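Side-chain contact in fibronectin type III domain-containing protein (Simiduia agarivorans, PDB 6P2K), which is a family GH74 glycoside hydrolase that probably cleaves xyloglucan-type polysaccharides, its catalytic part being built from seven-bladed beta-propellers: residues N45-Q50 with Q372-T377. Sequence-based numbering, arbitrary orientation.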
loop_
_atom_site.group_PDB
_atom_site.type_symbol
_atom_site.label_atom_id
_atom_site.label_comp_id
_atom_site.label_asym_id
_atom_site.label_seq_id
_atom_site.Cartn_x
_atom_site.Cartn_y
_atom_site.Cartn_z
ATOM N N ASN B 45 -27.128 -38.635 -14.995
ATOM C CA ASN B 45 -27.708 -38.150 -13.741
ATOM C C ASN B 45 -27.391 -36.675 -13.501
ATOM O O ASN B 45 -27.083 -36.255 -12.382
ATOM C CB ASN B 45 -27.258 -39.003 -12.553
ATOM C CG ASN B 45 -28.221 -38.920 -11.383
ATOM O OD1 ASN B 45 -29.435 -38.859 -11.573
ATOM N ND2 ASN B 45 -27.684 -38.903 -10.169
ATOM N N GLY B 46 -27.468 -35.878 -14.560
ATOM C CA GLY B 46 -27.391 -34.441 -14.426
ATOM C C GLY B 46 -26.008 -33.839 -14.491
ATOM O O GLY B 46 -25.869 -32.639 -14.226
ATOM N N GLU B 47 -24.978 -34.621 -14.826
ATOM C CA GLU B 47 -23.660 -34.025 -15.031
ATOM C C GLU B 47 -23.629 -33.176 -16.295
ATOM O O GLU B 47 -22.839 -32.228 -16.387
ATOM C CB GLU B 47 -22.583 -35.109 -15.079
ATOM C CG GLU B 47 -22.181 -35.639 -13.709
ATOM C CD GLU B 47 -21.818 -34.529 -12.730
ATOM O OE1 GLU B 47 -22.332 -34.545 -11.591
ATOM O OE2 GLU B 47 -21.020 -33.642 -13.097
ATOM N N SER B 48 -24.481 -33.492 -17.269
ATOM C CA SER B 48 -24.655 -32.670 -18.457
ATOM C C SER B 48 -26.075 -32.865 -18.966
ATOM O O SER B 48 -26.626 -33.965 -18.895
ATOM C CB SER B 48 -23.649 -33.024 -19.557
ATOM O OG SER B 48 -23.950 -34.285 -20.128
ATOM N N TRP B 49 -26.662 -31.784 -19.476
ATOM C CA TRP B 49 -28.042 -31.772 -19.939
ATOM C C TRP B 49 -28.094 -31.468 -21.429
ATOM O O TRP B 49 -27.292 -30.681 -21.940
ATOM C CB TRP B 49 -28.872 -30.736 -19.173
ATOM C CG TRP B 49 -28.962 -31.000 -17.705
ATOM C CD1 TRP B 49 -28.102 -30.562 -16.738
ATOM C CD2 TRP B 49 -29.971 -31.759 -17.031
ATOM N NE1 TRP B 49 -28.514 -31.004 -15.504
ATOM C CE2 TRP B 49 -29.660 -31.740 -15.658
ATOM C CE3 TRP B 49 -31.109 -32.454 -17.457
ATOM C CZ2 TRP B 49 -30.445 -32.386 -14.706
ATOM C CZ3 TRP B 49 -31.886 -33.098 -16.510
ATOM C CH2 TRP B 49 -31.549 -33.060 -15.151
ATOM N N GLN B 50 -29.052 -32.085 -22.117
ATOM C CA GLN B 50 -29.256 -31.879 -23.543
ATOM C C GLN B 50 -30.704 -31.498 -23.809
ATOM O O GLN B 50 -31.618 -31.945 -23.113
ATOM C CB GLN B 50 -28.906 -33.136 -24.361
ATOM C CG GLN B 50 -27.432 -33.505 -24.378
ATOM C CD GLN B 50 -26.979 -34.168 -23.090
ATOM O OE1 GLN B 50 -25.904 -33.867 -22.566
ATOM N NE2 GLN B 50 -27.801 -35.076 -22.571
ATOM N N GLN B 372 -25.405 -32.872 -4.262
ATOM C CA GLN B 372 -24.535 -32.646 -5.408
ATOM C C GLN B 372 -25.148 -31.592 -6.319
ATOM O O GLN B 372 -26.343 -31.647 -6.627
ATOM C CB GLN B 372 -24.303 -33.948 -6.186
ATOM C CG GLN B 372 -23.766 -35.095 -5.340
ATOM C CD GLN B 372 -23.772 -36.433 -6.074
ATOM O OE1 GLN B 372 -23.732 -36.482 -7.305
ATOM N NE2 GLN B 372 -23.817 -37.525 -5.312
ATOM N N ASN B 373 -24.321 -30.642 -6.747
ATOM C CA ASN B 373 -24.740 -29.589 -7.666
ATOM C C ASN B 373 -24.879 -30.174 -9.070
ATOM O O ASN B 373 -23.898 -30.654 -9.646
ATOM C CB ASN B 373 -23.710 -28.454 -7.617
ATOM C CG ASN B 373 -23.874 -27.411 -8.723
ATOM O OD1 ASN B 373 -24.721 -27.514 -9.612
ATOM N ND2 ASN B 373 -23.036 -26.383 -8.658
ATOM N N LYS B 374 -26.097 -30.127 -9.624
ATOM C CA LYS B 374 -26.381 -30.694 -10.938
ATOM C C LYS B 374 -26.874 -29.638 -11.924
ATOM O O LYS B 374 -27.616 -29.951 -12.858
ATOM C CB LYS B 374 -27.402 -31.827 -10.833
ATOM C CG LYS B 374 -26.938 -33.016 -10.000
ATOM C CD LYS B 374 -25.808 -33.767 -10.693
ATOM C CE LYS B 374 -25.438 -35.032 -9.930
ATOM N NZ LYS B 374 -24.681 -35.984 -10.783
ATOM N N TYR B 375 -26.482 -28.381 -11.732
ATOM C CA TYR B 375 -26.846 -27.334 -12.676
ATOM C C TYR B 375 -25.669 -26.518 -13.182
ATOM O O TYR B 375 -25.774 -25.943 -14.274
ATOM C CB TYR B 375 -27.899 -26.387 -12.066
ATOM C CG TYR B 375 -27.406 -25.436 -10.990
ATOM C CD1 TYR B 375 -27.230 -25.865 -9.677
ATOM C CD2 TYR B 375 -27.153 -24.099 -11.283
ATOM C CE1 TYR B 375 -26.793 -24.997 -8.691
ATOM C CE2 TYR B 375 -26.716 -23.222 -10.305
ATOM C CZ TYR B 375 -26.541 -23.673 -9.011
ATOM O OH TYR B 375 -26.113 -22.795 -8.039
ATOM N N SER B 376 -24.553 -26.466 -12.458
ATOM C CA SER B 376 -23.408 -25.678 -12.886
ATOM C C SER B 376 -22.133 -26.358 -12.412
ATOM O O SER B 376 -22.147 -27.168 -11.481
ATOM C CB SER B 376 -23.485 -24.242 -12.356
ATOM O OG SER B 376 -23.660 -24.222 -10.949
ATOM N N THR B 377 -21.024 -26.010 -13.060
ATOM C CA THR B 377 -19.740 -26.657 -12.820
ATOM C C THR B 377 -18.717 -25.622 -12.374
ATOM O O THR B 377 -18.494 -24.634 -13.094
ATOM C CB THR B 377 -19.255 -27.371 -14.082
ATOM O OG1 THR B 377 -20.295 -28.225 -14.571
ATOM C CG2 THR B 377 -18.013 -28.205 -13.784
HETATM O O HOH W 1 -24.793 -38.474 -9.320
HETATM O O HOH W 2 -22.158 -32.876 -9.447
#
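Lys374 is gripped at both ends by one short loop: its ammonium group and its own backbone carbonyl each bond to residues 45-50. Lys374 NZ donates to Asn45 O at 2.9 Å, from above the carbonyl plane (42° out of it). It also pairs with Glu47 OE1 (2.9 Å from Lys374 NZ) in a salt bridge that uses the anti lone pair of the carboxylate. A water, accepting from NZ and from Asn45 ND2 and donating to Gln372 OE1, provides a third partner. Lysine suits this place because its flexible chain, bent at chi2 (-69°), carries a triple donor past the Asn45 carbonyl. At the other end, Trp49 NE1 reaches Lys374 O at 3.0 Å, with an N-H...O angle of 160° and close to the indole plane, so the ring's polar edge is satisfied while Gly46 CA packs on one face. A CB on Gly46 would press on Lys374 CB and, at this positive phi, on the Asn45 carbonyl O, which is why glycine suits the place. Asn373 OD1 accepts from Tyr375 N, an Asx turn, and from Ser376 N, the Asx motif, which probably steadies the link that carries Lys374. A methionine in place of Lys374 would probably leave Glu47 OE1 without its charged mate and the Asn45 carbonyl without this donor. Glu47 also bridges Lys396 through OE2, so its carboxylate lies between two lysines, which probably stabilises its negative charge where the loop between strands 39-42 and 50-51 meets the link joining strands 368-373 and 376-379 of two other propeller sheets.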